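Local structure of adenine Deaminase (2ICS) at residues D58-C63 and S268-I273; T210-G215 and F242-G247; G49-A54 and F334-E339; T14-P19 and D299-I304. The protein catalyses, as a binuclear zinc enzyme with a TIM-barrel amidohydrolase fold, the deacetylation of acetyl-(R)-mandelate in vitro with very low efficiency, and binds adenine in this crystal. All blocks are in the same frame, centred on the assembly; numbering follows the deposited sequence.

Contact 1: residues D58-C63 and S268-I273; sequences DDHVHC and SISTDI. With ZN (zinc ion), chain B.
His60 and His62 meet Asp272 around a shared zinc ion. Both histidines bind it through NE2, that of His62 at 2.0 Å, while Asp272 supplies one carboxylate oxygen, OD1, at 2.2 Å from the zinc. A water that also binds the second zinc, together with the carbamate of Lys154, completes the shell. Asp272 approaches the two rings differently. Its CG lies anti to its backbone N (chi1 178°) and its side chain runs alongside His60, with CB of Asp272 over one face, offset toward the rim, 3.8 Å from the centroid of the His60 ring. His62 instead turns its edge to OD1, its plane 71° from the carboxylate. Behind the ligands the backbones are joined, Asp272 N donating to His60 O over 2.8 Å. Further back, Asp58 grips Thr271 twice: OD1 of Asp58 accepts from Thr271 N at 3.1 Å, and OD2 of Asp58 from Thr271 OG1 at 2.6 Å, both on the syn side. Threonine suits this place because its hydroxyl and its own N-H serve the two oxygens of one carboxylate. Beside them Val61 CG2 and Ile273 CG2, 3.8 Å apart, form an apolar flank. Thr210 and Thr91 hold the ND1 atoms of His60 and His62, which should fix the rotation of both rings. Such a zinc, sharing a water with its neighbour, is consistent with the metal-activated nucleophile of binuclear amidohydrolases.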
loop_
_atom_site.group_PDB
_atom_site.type_symbol
_atom_site.label_atom_id
_atom_site.label_comp_id
_atom_site.label_asym_id
_atom_site.label_seq_id
_atom_site.Cartn_x
_atom_site.Cartn_y
_atom_site.Cartn_z
ATOM N N ASP A 58 4.222 -0.017 0.122
ATOM C CA ASP A 58 3.021 -0.633 0.691
ATOM C C ASP A 58 2.135 0.510 1.179
ATOM O O ASP A 58 2.375 1.046 2.254
ATOM C CB ASP A 58 3.405 -1.519 1.876
ATOM C CG ASP A 58 2.301 -2.482 2.270
ATOM O OD1 ASP A 58 1.122 -2.210 1.953
ATOM O OD2 ASP A 58 2.616 -3.509 2.911
ATOM N N ASP A 59 1.110 0.879 0.411
ATOM C CA ASP A 59 0.265 2.003 0.811
ATOM C C ASP A 59 -0.858 1.735 1.814
ATOM O O ASP A 59 -1.760 2.554 1.969
ATOM C CB ASP A 59 -0.296 2.740 -0.423
ATOM C CG ASP A 59 -1.342 1.939 -1.172
ATOM O OD1 ASP A 59 -1.862 0.947 -0.616
ATOM O OD2 ASP A 59 -1.652 2.322 -2.320
ATOM N N HIS A 60 -0.832 0.587 2.476
ATOM C CA HIS A 60 -1.824 0.330 3.507
ATOM C C HIS A 60 -1.122 -0.469 4.589
ATOM O O HIS A 60 -0.987 -1.691 4.507
ATOM C CB HIS A 60 -3.056 -0.416 2.988
ATOM C CG HIS A 60 -4.151 -0.515 4.006
ATOM N ND1 HIS A 60 -5.491 -0.586 3.698
ATOM C CD2 HIS A 60 -4.083 -0.575 5.362
ATOM C CE1 HIS A 60 -6.182 -0.687 4.852
ATOM N NE2 HIS A 60 -5.370 -0.685 5.890
ATOM N N VAL A 61 -0.697 0.249 5.621
ATOM C CA VAL A 61 0.049 -0.340 6.717
ATOM C C VAL A 61 -0.373 0.241 8.073
ATOM O O VAL A 61 -1.060 1.256 8.137
ATOM C CB VAL A 61 1.551 -0.064 6.468
ATOM C CG1 VAL A 61 2.311 0.000 7.760
ATOM C CG2 VAL A 61 2.111 -1.117 5.539
ATOM N N HIS A 62 0.042 -0.419 9.149
ATOM C CA HIS A 62 -0.226 0.041 10.502
ATOM C C HIS A 62 1.077 -0.146 11.271
ATOM O O HIS A 62 1.406 -1.247 11.724
ATOM C CB HIS A 62 -1.374 -0.755 11.110
ATOM C CG HIS A 62 -2.696 -0.444 10.483
ATOM N ND1 HIS A 62 -3.333 0.771 10.604
ATOM C CD2 HIS A 62 -3.457 -1.174 9.627
ATOM C CE1 HIS A 62 -4.430 0.746 9.830
ATOM N NE2 HIS A 62 -4.552 -0.415 9.216
ATOM N N CYS A 63 1.836 0.940 11.383
ATOM C CA CYS A 63 3.128 0.882 12.042
ATOM C C CYS A 63 3.430 1.920 13.122
ATOM O O CYS A 63 4.585 2.320 13.281
ATOM C CB CYS A 63 4.235 0.912 10.984
ATOM S SG CYS A 63 4.191 2.349 9.908
ATOM N N SER A 268 -3.619 -1.241 -7.116
ATOM C CA SER A 268 -2.466 -1.331 -6.237
ATOM C C SER A 268 -2.605 -2.483 -5.251
ATOM O O SER A 268 -3.711 -2.831 -4.814
ATOM C CB SER A 268 -2.264 -0.010 -5.476
ATOM O OG SER A 268 -3.451 0.403 -4.817
ATOM N N ILE A 269 -1.462 -3.064 -4.911
ATOM C CA ILE A 269 -1.391 -4.183 -3.993
ATOM C C ILE A 269 -0.801 -3.722 -2.665
ATOM O O ILE A 269 0.279 -3.134 -2.624
ATOM C CB ILE A 269 -0.524 -5.309 -4.604
ATOM C CG1 ILE A 269 -1.214 -5.853 -5.857
ATOM C CG2 ILE A 269 -0.294 -6.430 -3.594
ATOM C CD1 ILE A 269 -0.361 -6.821 -6.634
ATOM N N SER A 270 -1.533 -3.974 -1.584
ATOM C CA SER A 270 -1.098 -3.595 -0.241
ATOM C C SER A 270 -1.446 -4.713 0.738
ATOM O O SER A 270 -2.256 -5.590 0.435
ATOM C CB SER A 270 -1.751 -2.282 0.195
ATOM O OG SER A 270 -3.163 -2.376 0.146
ATOM N N THR A 271 -0.866 -4.644 1.930
ATOM C CA THR A 271 -1.033 -5.686 2.936
ATOM C C THR A 271 -1.994 -5.501 4.100
ATOM O O THR A 271 -2.527 -6.491 4.607
ATOM C CB THR A 271 0.316 -5.990 3.587
ATOM O OG1 THR A 271 0.785 -4.801 4.240
ATOM C CG2 THR A 271 1.337 -6.429 2.540
ATOM N N ASP A 272 -2.212 -4.256 4.520
ATOM C CA ASP A 272 -3.022 -3.969 5.706
ATOM C C ASP A 272 -2.413 -4.831 6.810
ATOM O O ASP A 272 -3.103 -5.489 7.582
ATOM C CB ASP A 272 -4.490 -4.323 5.538
ATOM C CG ASP A 272 -5.286 -4.057 6.811
ATOM O OD1 ASP A 272 -4.884 -3.160 7.578
ATOM O OD2 ASP A 272 -6.310 -4.726 7.053
ATOM N N ILE A 273 -1.090 -4.809 6.852
ATOM C CA ILE A 273 -0.311 -5.588 7.797
ATOM C C ILE A 273 -0.109 -4.900 9.149
ATOM O O ILE A 273 -0.068 -3.673 9.248
ATOM C CB ILE A 273 1.080 -5.875 7.187
ATOM C CG1 ILE A 273 1.843 -6.894 8.021
ATOM C CG2 ILE A 273 1.891 -4.570 7.107
ATOM C CD1 ILE A 273 3.151 -7.326 7.364
HETATM ZN ZN ZN B . -5.900 -1.221 7.988
HETATM O O HOH W 1 1.166 -0.434 -2.204
HETATM O O HOH W 2 -7.376 -2.496 7.488
#

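Contact 2: residues T210-G215 and F242-G247; sequences THCFNG and FDIGHG. With ZN (zinc ion), chain C.
His211 faces Gly245 with one edge of its imidazole and a zinc ion with another. CB starts out away from residues 242-247, but CG stands anti to the carbonyl carbon (chi1 -57°); the ring beyond it presents ND1 to Gly245, and ND1 of His211 donates to Gly245 O at 2.8 Å, the acceptor lying in the ring plane and using a lone pair in its own carbonyl plane. CE1 of His211 passes the same Gly245 O at 3.3 Å. At the tip NE2 binds the zinc over 2.2 Å, with His188 as a further ligand, while the methyl CG2 of Thr210 covers the centre of one ring face. This is the C-terminal rim of the TIM barrel, where the neighbouring parallel strands 208-210 and 241-243 give way to the loops that line the active site. On the way into those loops Cys212 N bonds to Asp243 O at 3.1 Å, nearly straight at 171°. Thr210 OG1 donates to Asp243 OD2 over 2.7 Å, meeting its anti lone pair; Ser270 shares that oxygen. Glycine suits position 245, since phi is positive and its CA already lies close to Thr210 OG1. Further from the metal the contact turns apolar: Cys212 CB rests 3.7 Å from Phe242 CD2, and Ile244 CD1 reaches Phe213 CD2 at 3.5 Å, and Phe213 also packs on helix 253-261.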
loop_
_atom_site.group_PDB
_atom_site.type_symbol
_atom_site.label_atom_id
_atom_site.label_comp_id
_atom_site.label_asym_id
_atom_site.label_seq_id
_atom_site.Cartn_x
_atom_site.Cartn_y
_atom_site.Cartn_z
ATOM N N THR A 210 -9.871 0.608 -0.430
ATOM C CA THR A 210 -9.020 -0.481 0.035
ATOM C C THR A 210 -9.885 -1.682 0.455
ATOM O O THR A 210 -11.094 -1.539 0.663
ATOM C CB THR A 210 -8.066 0.010 1.172
ATOM O OG1 THR A 210 -6.995 -0.928 1.350
ATOM C CG2 THR A 210 -8.818 0.200 2.473
ATOM N N HIS A 211 -9.271 -2.864 0.544
ATOM C CA HIS A 211 -9.982 -4.105 0.870
ATOM C C HIS A 211 -10.905 -4.443 -0.304
ATOM O O HIS A 211 -11.924 -5.119 -0.143
ATOM C CB HIS A 211 -10.845 -3.956 2.130
ATOM C CG HIS A 211 -10.090 -3.521 3.342
ATOM N ND1 HIS A 211 -8.808 -3.927 3.643
ATOM C CD2 HIS A 211 -10.483 -2.742 4.381
ATOM C CE1 HIS A 211 -8.476 -3.399 4.825
ATOM N NE2 HIS A 211 -9.461 -2.671 5.311
ATOM N N CYS A 212 -10.535 -3.978 -1.492
ATOM C CA CYS A 212 -11.351 -4.172 -2.686
ATOM C C CYS A 212 -11.826 -5.594 -2.991
ATOM O O CYS A 212 -12.929 -5.770 -3.505
ATOM C CB CYS A 212 -10.635 -3.587 -3.911
ATOM S SG CYS A 212 -9.110 -4.430 -4.418
ATOM N N PHE A 213 -11.011 -6.605 -2.696
ATOM C CA PHE A 213 -11.424 -7.976 -2.965
ATOM C C PHE A 213 -11.780 -8.764 -1.711
ATOM O O PHE A 213 -11.476 -9.951 -1.620
ATOM C CB PHE A 213 -10.345 -8.734 -3.753
ATOM C CG PHE A 213 -10.067 -8.167 -5.128
ATOM C CD1 PHE A 213 -11.056 -7.484 -5.840
ATOM C CD2 PHE A 213 -8.813 -8.326 -5.714
ATOM C CE1 PHE A 213 -10.799 -6.968 -7.111
ATOM C CE2 PHE A 213 -8.544 -7.816 -6.984
ATOM C CZ PHE A 213 -9.536 -7.136 -7.686
ATOM N N ASN A 214 -12.426 -8.118 -0.741
ATOM C CA ASN A 214 -12.812 -8.833 0.468
ATOM C C ASN A 214 -13.983 -9.749 0.111
ATOM O O ASN A 214 -14.741 -9.464 -0.819
ATOM C CB ASN A 214 -13.196 -7.863 1.596
ATOM C CG ASN A 214 -14.507 -7.143 1.342
ATOM O OD1 ASN A 214 -14.535 -5.919 1.152
ATOM N ND2 ASN A 214 -15.604 -7.890 1.349
ATOM N N GLY A 215 -14.128 -10.849 0.844
ATOM C CA GLY A 215 -15.192 -11.791 0.545
ATOM C C GLY A 215 -16.485 -11.659 1.323
ATOM O O GLY A 215 -17.312 -12.565 1.300
ATOM N N PHE A 242 -8.894 0.756 -6.871
ATOM C CA PHE A 242 -9.048 -0.464 -6.085
ATOM C C PHE A 242 -7.715 -0.889 -5.466
ATOM O O PHE A 242 -6.764 -1.226 -6.174
ATOM C CB PHE A 242 -9.600 -1.587 -6.964
ATOM C CG PHE A 242 -11.086 -1.498 -7.218
ATOM C CD1 PHE A 242 -11.713 -0.267 -7.400
ATOM C CD2 PHE A 242 -11.858 -2.655 -7.305
ATOM C CE1 PHE A 242 -13.083 -0.190 -7.664
ATOM C CE2 PHE A 242 -13.231 -2.588 -7.570
ATOM C CZ PHE A 242 -13.842 -1.356 -7.750
ATOM N N ASP A 243 -7.659 -0.863 -4.139
ATOM C CA ASP A 243 -6.450 -1.222 -3.398
ATOM C C ASP A 243 -6.730 -2.514 -2.630
ATOM O O ASP A 243 -7.775 -2.643 -1.998
ATOM C CB ASP A 243 -6.106 -0.078 -2.434
ATOM C CG ASP A 243 -4.842 -0.329 -1.635
ATOM O OD1 ASP A 243 -3.728 -0.264 -2.206
ATOM O OD2 ASP A 243 -4.970 -0.582 -0.420
ATOM N N ILE A 244 -5.800 -3.462 -2.685
ATOM C CA ILE A 244 -5.958 -4.751 -2.006
ATOM C C ILE A 244 -6.143 -4.694 -0.481
ATOM O O ILE A 244 -7.144 -5.185 0.034
ATOM C CB ILE A 244 -4.764 -5.698 -2.310
ATOM C CG1 ILE A 244 -4.727 -6.043 -3.803
ATOM C CG2 ILE A 244 -4.894 -6.991 -1.494
ATOM C CD1 ILE A 244 -5.923 -6.845 -4.285
ATOM N N GLY A 245 -5.183 -4.114 0.238
ATOM C CA GLY A 245 -5.279 -4.046 1.691
ATOM C C GLY A 245 -5.655 -5.403 2.275
ATOM O O GLY A 245 -6.599 -5.503 3.054
ATOM N N HIS A 246 -4.903 -6.441 1.904
ATOM C CA HIS A 246 -5.166 -7.821 2.332
ATOM C C HIS A 246 -5.743 -7.970 3.732
ATOM O O HIS A 246 -6.888 -8.402 3.894
ATOM C CB HIS A 246 -3.900 -8.674 2.218
ATOM C CG HIS A 246 -4.160 -10.148 2.332
ATOM N ND1 HIS A 246 -4.733 -10.716 3.450
ATOM C CD2 HIS A 246 -3.944 -11.164 1.463
ATOM C CE1 HIS A 246 -4.860 -12.019 3.263
ATOM N NE2 HIS A 246 -4.390 -12.317 2.066
ATOM N N GLY A 247 -4.946 -7.634 4.742
ATOM C CA GLY A 247 -5.420 -7.721 6.109
ATOM C C GLY A 247 -5.824 -9.106 6.588
ATOM O O GLY A 247 -5.767 -10.096 5.857
HETATM ZN ZN ZN C . -9.388 -1.564 7.199
HETATM O O HOH W 3 -8.739 -7.292 -1.090
HETATM O O HOH W 2 -7.376 -2.496 7.488
#

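Contact 3: residues G49-A54 and F334-E339; sequences GTYVSA and FTIQAE
Tyr51 and Phe334 form the tight heart of this contact, pairing both backbone and side chains. Theirs is an antiparallel hydrogen-bonded pair: Tyr51 N donates to Phe334 O at 2.8 Å, and Phe334 N returns a bond to Tyr51 O at 3.0 Å. CG of Phe334 sits between its backbone N and carbonyl carbon (chi1 57°), the crowded position; the ring beyond it receives CB of Tyr51 over one face, 3.3 Å from Phe334 CE1. The two rings are nearly parallel, at 21°, yet slid so far apart that they barely overlap. Ser53 OG comes to the Phe334 edge, 3.6 Å from CE2, while Ile304 of helix 300-305 and Trp56 pack around the same ring; a large flat phenyl suits a site enclosed on several sides.

Toward Ile336 the fit slackens. The strands run at 122° to one another and diverge, and Tyr51, which is partly exposed, meets Ile336 through the CD2-CE2 side of its ring, CE2 of Tyr51 lying 3.8 Å from Ile336 CB. Here a water stands in for direct pairing, accepting from Ile336 N at 2.9 Å and donating to Gly49 O. Between these two segments, direct backbone pairing is limited to the Tyr51-Phe334 pair, whereas most of the adhesion beside it comes from burying carbon.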
loop_
_atom_site.group_PDB
_atom_site.type_symbol
_atom_site.label_atom_id
_atom_site.label_comp_id
_atom_site.label_asym_id
_atom_site.label_seq_id
_atom_site.Cartn_x
_atom_site.Cartn_y
_atom_site.Cartn_z
ATOM N N GLY A 49 20.821 -12.591 -13.410
ATOM C CA GLY A 49 19.485 -13.092 -13.142
ATOM C C GLY A 49 18.793 -12.372 -11.997
ATOM O O GLY A 49 17.672 -12.719 -11.620
ATOM N N THR A 50 19.460 -11.373 -11.434
ATOM C CA THR A 50 18.883 -10.607 -10.335
ATOM C C THR A 50 18.029 -9.470 -10.895
ATOM O O THR A 50 18.427 -8.782 -11.839
ATOM C CB THR A 50 19.981 -10.007 -9.425
ATOM O OG1 THR A 50 20.800 -11.056 -8.896
ATOM C CG2 THR A 50 19.353 -9.241 -8.273
ATOM N N TYR A 51 16.852 -9.281 -10.314
ATOM C CA TYR A 51 15.950 -8.227 -10.761
ATOM C C TYR A 51 16.098 -6.973 -9.911
ATOM O O TYR A 51 16.552 -7.031 -8.763
ATOM C CB TYR A 51 14.500 -8.708 -10.696
ATOM C CG TYR A 51 14.191 -9.873 -11.605
ATOM C CD1 TYR A 51 14.032 -9.690 -12.977
ATOM C CD2 TYR A 51 14.058 -11.164 -11.094
ATOM C CE1 TYR A 51 13.746 -10.763 -13.820
ATOM C CE2 TYR A 51 13.774 -12.248 -11.929
ATOM C CZ TYR A 51 13.620 -12.038 -13.290
ATOM O OH TYR A 51 13.356 -13.103 -14.119
ATOM N N VAL A 52 15.707 -5.844 -10.492
ATOM C CA VAL A 52 15.763 -4.551 -9.823
ATOM C C VAL A 52 14.536 -3.745 -10.235
ATOM O O VAL A 52 14.120 -3.780 -11.398
ATOM C CB VAL A 52 17.010 -3.732 -10.238
ATOM C CG1 VAL A 52 17.146 -2.512 -9.342
ATOM C CG2 VAL A 52 18.258 -4.593 -10.172
ATOM N N SER A 53 13.955 -3.025 -9.287
ATOM C CA SER A 53 12.797 -2.198 -9.578
ATOM C C SER A 53 12.847 -0.989 -8.670
ATOM O O SER A 53 13.775 -0.836 -7.880
ATOM C CB SER A 53 11.500 -2.963 -9.314
ATOM O OG SER A 53 11.265 -3.109 -7.921
ATOM N N ALA A 54 11.850 -0.124 -8.795
ATOM C CA ALA A 54 11.771 1.044 -7.939
ATOM C C ALA A 54 11.505 0.453 -6.560
ATOM O O ALA A 54 10.975 -0.651 -6.461
ATOM C CB ALA A 54 10.618 1.925 -8.368
ATOM N N PHE A 334 15.783 -8.018 -6.052
ATOM C CA PHE A 334 15.207 -9.305 -5.701
ATOM C C PHE A 334 15.382 -10.404 -6.734
ATOM O O PHE A 334 15.919 -10.188 -7.821
ATOM C CB PHE A 334 13.712 -9.095 -5.475
ATOM C CG PHE A 334 13.011 -8.494 -6.667
ATOM C CD1 PHE A 334 12.447 -9.310 -7.647
ATOM C CD2 PHE A 334 12.976 -7.111 -6.843
ATOM C CE1 PHE A 334 11.860 -8.756 -8.789
ATOM C CE2 PHE A 334 12.395 -6.547 -7.982
ATOM C CZ PHE A 334 11.837 -7.369 -8.955
ATOM N N THR A 335 14.889 -11.586 -6.375
ATOM C CA THR A 335 14.928 -12.750 -7.242
ATOM C C THR A 335 13.518 -13.314 -7.314
ATOM O O THR A 335 12.696 -13.068 -6.434
ATOM C CB THR A 335 15.833 -13.878 -6.684
ATOM O OG1 THR A 335 15.322 -14.310 -5.417
ATOM C CG2 THR A 335 17.273 -13.406 -6.527
ATOM N N ILE A 336 13.251 -14.067 -8.374
ATOM C CA ILE A 336 11.966 -14.716 -8.578
ATOM C C ILE A 336 12.331 -16.159 -8.899
ATOM O O ILE A 336 13.074 -16.418 -9.845
ATOM C CB ILE A 336 11.192 -14.090 -9.758
ATOM C CG1 ILE A 336 10.840 -12.635 -9.433
ATOM C CG2 ILE A 336 9.924 -14.883 -10.029
ATOM C CD1 ILE A 336 10.110 -11.916 -10.546
ATOM N N GLN A 337 11.823 -17.098 -8.110
ATOM C CA GLN A 337 12.159 -18.496 -8.327
ATOM C C GLN A 337 10.985 -19.465 -8.312
ATOM O O GLN A 337 9.992 -19.268 -7.607
ATOM C CB GLN A 337 13.204 -18.924 -7.293
ATOM C CG GLN A 337 14.541 -18.220 -7.485
ATOM C CD GLN A 337 15.508 -18.453 -6.344
ATOM O OE1 GLN A 337 16.668 -18.043 -6.411
ATOM N NE2 GLN A 337 15.039 -19.107 -5.284
ATOM N N ALA A 338 11.114 -20.518 -9.110
ATOM C CA ALA A 338 10.085 -21.537 -9.206
ATOM C C ALA A 338 10.192 -22.470 -8.008
ATOM O O ALA A 338 11.147 -23.233 -7.881
ATOM C CB ALA A 338 10.248 -22.317 -10.502
ATOM N N GLU A 339 9.210 -22.389 -7.119
ATOM C CA GLU A 339 9.181 -23.224 -5.933
ATOM C C GLU A 339 7.788 -23.144 -5.327
ATOM O O GLU A 339 7.278 -22.055 -5.055
ATOM C CB GLU A 339 10.228 -22.749 -4.922
ATOM C CG GLU A 339 10.449 -23.717 -3.770
ATOM C CD GLU A 339 11.662 -23.360 -2.931
ATOM O OE1 GLU A 339 12.760 -23.207 -3.510
ATOM O OE2 GLU A 339 11.521 -23.239 -1.694
HETATM O O HOH W 4 15.603 -14.297 -10.133
#

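Contact 4: residues T14-P19 and D299-I304; sequences TVNGMP and DWPEII
Val15 is the bump of this contact, its branched side chain pushed against the first turn of helix 300-305. The hollow is formed by Trp300 CB, the backbone of Pro301 and the side chain of Ile304. CG1 of Val15 is set between its backbone N and carbonyl carbon (chi1 63°) and CG2 anti to the N, which directs the two methyls to adjoining spots on the same side of the helix. CG2 of Val15 fills the notch between Trp300 CB, at 3.5 Å, and Pro301 N, at 3.6 Å. CG1 of Val15 settles over Pro301 CA at 3.7 Å and slides past Ile304 CG1 at 4.0 Å, the two side chains running in opposite directions. A compact, beta-branched residue suits a shallow hollow of this kind. At the solvent side Asn16 brings ND2 to the CB-CG side of the proline ring, 3.4 Å from Pro301 CB. No hydrogen bond links the segments, which meet through van der Waals contact.

Each partner is braced from within. Thr14 OG1 accepts from Asn16 N at 3.3 Å in an ST turn, while Gly17, at positive phi, closes a type I turn. On the helix side Asp299 and Glu302 exchange bonds in a capping box. Proline suits the first turn, where its missing N-H costs no helix bond. Trp300 sends its indole away from Val15 to Ile336, its NE1 held by Glu355. The whole is a tight beta turn, linking antiparallel strands 5-13 and 19-25 of the small mixed sheet, docked on a helix N-terminus fixed by a capping box.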
loop_
_atom_site.group_PDB
_atom_site.type_symbol
_atom_site.label_atom_id
_atom_site.label_comp_id
_atom_site.label_asym_id
_atom_site.label_seq_id
_atom_site.Cartn_x
_atom_site.Cartn_y
_atom_site.Cartn_z
ATOM N N THR A 14 15.355 -5.621 -15.199
ATOM C CA THR A 14 14.015 -5.298 -14.743
ATOM C C THR A 14 13.150 -6.534 -14.929
ATOM O O THR A 14 13.567 -7.505 -15.567
ATOM C CB THR A 14 13.390 -4.126 -15.532
ATOM O OG1 THR A 14 13.103 -4.541 -16.874
ATOM C CG2 THR A 14 14.341 -2.937 -15.552
ATOM N N VAL A 15 11.950 -6.493 -14.359
ATOM C CA VAL A 15 11.006 -7.595 -14.443
ATOM C C VAL A 15 10.561 -7.832 -15.898
ATOM O O VAL A 15 10.013 -8.881 -16.225
ATOM C CB VAL A 15 9.776 -7.306 -13.531
ATOM C CG1 VAL A 15 9.052 -6.074 -14.016
ATOM C CG2 VAL A 15 8.848 -8.501 -13.486
ATOM N N ASN A 16 10.804 -6.855 -16.767
ATOM C CA ASN A 16 10.440 -6.979 -18.179
ATOM C C ASN A 16 11.563 -7.636 -18.994
ATOM O O ASN A 16 11.405 -7.867 -20.191
ATOM C CB ASN A 16 10.120 -5.602 -18.770
ATOM C CG ASN A 16 8.818 -5.027 -18.245
ATOM O OD1 ASN A 16 8.779 -3.910 -17.736
ATOM N ND2 ASN A 16 7.742 -5.790 -18.371
ATOM N N GLY A 17 12.686 -7.929 -18.337
ATOM C CA GLY A 17 13.816 -8.556 -19.005
ATOM C C GLY A 17 14.797 -7.559 -19.604
ATOM O O GLY A 17 15.597 -7.895 -20.479
HETATM N N MSE A 18 14.746 -6.326 -19.119
HETATM C CA MSE A 18 15.612 -5.269 -19.616
HETATM C C MSE A 18 16.869 -5.085 -18.759
HETATM O O MSE A 18 16.786 -4.968 -17.538
HETATM C CB MSE A 18 14.819 -3.967 -19.669
HETATM C CG MSE A 18 15.556 -2.791 -20.260
HETATM SE SE MSE A 18 14.435 -1.211 -20.246
HETATM C CE MSE A 18 15.774 0.104 -20.722
ATOM N N PRO A 19 18.053 -5.071 -19.396
ATOM C CA PRO A 19 19.310 -4.894 -18.664
ATOM C C PRO A 19 19.300 -3.496 -18.068
ATOM O O PRO A 19 18.925 -2.539 -18.748
ATOM C CB PRO A 19 20.376 -5.031 -19.755
ATOM C CG PRO A 19 19.691 -5.819 -20.838
ATOM C CD PRO A 19 18.308 -5.239 -20.836
ATOM N N ASP A 299 0.542 -10.986 -13.980
ATOM C CA ASP A 299 1.920 -11.322 -14.360
ATOM C C ASP A 299 2.864 -10.441 -13.537
ATOM O O ASP A 299 2.473 -9.373 -13.073
ATOM C CB ASP A 299 2.172 -11.125 -15.869
ATOM C CG ASP A 299 1.987 -9.681 -16.331
ATOM O OD1 ASP A 299 2.472 -8.743 -15.658
ATOM O OD2 ASP A 299 1.367 -9.483 -17.396
ATOM N N TRP A 300 4.102 -10.887 -13.354
ATOM C CA TRP A 300 5.055 -10.134 -12.544
ATOM C C TRP A 300 5.249 -8.663 -12.903
ATOM O O TRP A 300 5.334 -7.813 -12.010
ATOM C CB TRP A 300 6.406 -10.859 -12.512
ATOM C CG TRP A 300 6.357 -12.105 -11.664
ATOM C CD1 TRP A 300 6.513 -13.395 -12.086
ATOM C CD2 TRP A 300 6.078 -12.176 -10.256
ATOM N NE1 TRP A 300 6.344 -14.265 -11.029
ATOM C CE2 TRP A 300 6.076 -13.543 -9.896
ATOM C CE3 TRP A 300 5.827 -11.215 -9.265
ATOM C CZ2 TRP A 300 5.831 -13.976 -8.585
ATOM C CZ3 TRP A 300 5.582 -11.648 -7.955
ATOM C CH2 TRP A 300 5.586 -13.016 -7.633
ATOM N N PRO A 301 5.330 -8.335 -14.203
ATOM C CA PRO A 301 5.513 -6.924 -14.568
ATOM C C PRO A 301 4.420 -6.005 -14.010
ATOM O O PRO A 301 4.715 -4.948 -13.457
ATOM C CB PRO A 301 5.518 -6.957 -16.097
ATOM C CG PRO A 301 6.144 -8.310 -16.390
ATOM C CD PRO A 301 5.456 -9.211 -15.384
ATOM N N GLU A 302 3.157 -6.393 -14.149
ATOM C CA GLU A 302 2.092 -5.543 -13.634
ATOM C C GLU A 302 2.088 -5.581 -12.106
ATOM O O GLU A 302 1.784 -4.582 -11.456
ATOM C CB GLU A 302 0.728 -5.950 -14.220
ATOM C CG GLU A 302 0.233 -7.336 -13.864
ATOM C CD GLU A 302 -0.919 -7.780 -14.756
ATOM O OE1 GLU A 302 -1.677 -6.911 -15.225
ATOM O OE2 GLU A 302 -1.078 -8.996 -14.982
ATOM N N ILE A 303 2.450 -6.728 -11.533
ATOM C CA ILE A 303 2.514 -6.856 -10.085
ATOM C C ILE A 303 3.506 -5.823 -9.539
ATOM O O ILE A 303 3.184 -5.076 -8.613
ATOM C CB ILE A 303 2.948 -8.272 -9.678
ATOM C CG1 ILE A 303 1.829 -9.261 -10.007
ATOM C CG2 ILE A 303 3.289 -8.322 -8.186
ATOM C CD1 ILE A 303 2.194 -10.720 -9.755
ATOM N N ILE A 304 4.698 -5.763 -10.132
ATOM C CA ILE A 304 5.725 -4.806 -9.710
ATOM C C ILE A 304 5.211 -3.372 -9.817
ATOM O O ILE A 304 5.430 -2.545 -8.921
ATOM C CB ILE A 304 7.008 -4.932 -10.578
ATOM C CG1 ILE A 304 7.770 -6.203 -10.202
ATOM C CG2 ILE A 304 7.900 -3.715 -10.396
ATOM C CD1 ILE A 304 8.210 -6.258 -8.747
#

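In the fold
Contacts 1 and 2, with centres 10 Å apart, each supply ligands to one zinc of the binuclear site and share its bridging water; Ser270 of contact 1 also reaches Asp243 and Gly245 of contact 2. The centres of contacts 3 and 4 are 9 Å apart and 21 to 25 Å from those of contacts 1 and 2; Ile304 of contact 4 touches Phe334 and Ser53 of contact 3. Strand 51-61 ties the groups together, pairing with strand 331-344 in contact 3 and ending at the zinc ligands of contact 1. Along the chain, contact 2 nests within contact 1, and both lie inside the loops closed by contacts 3 and 4, whose segments alternate. The terminal regions thus pack together beside the barrel.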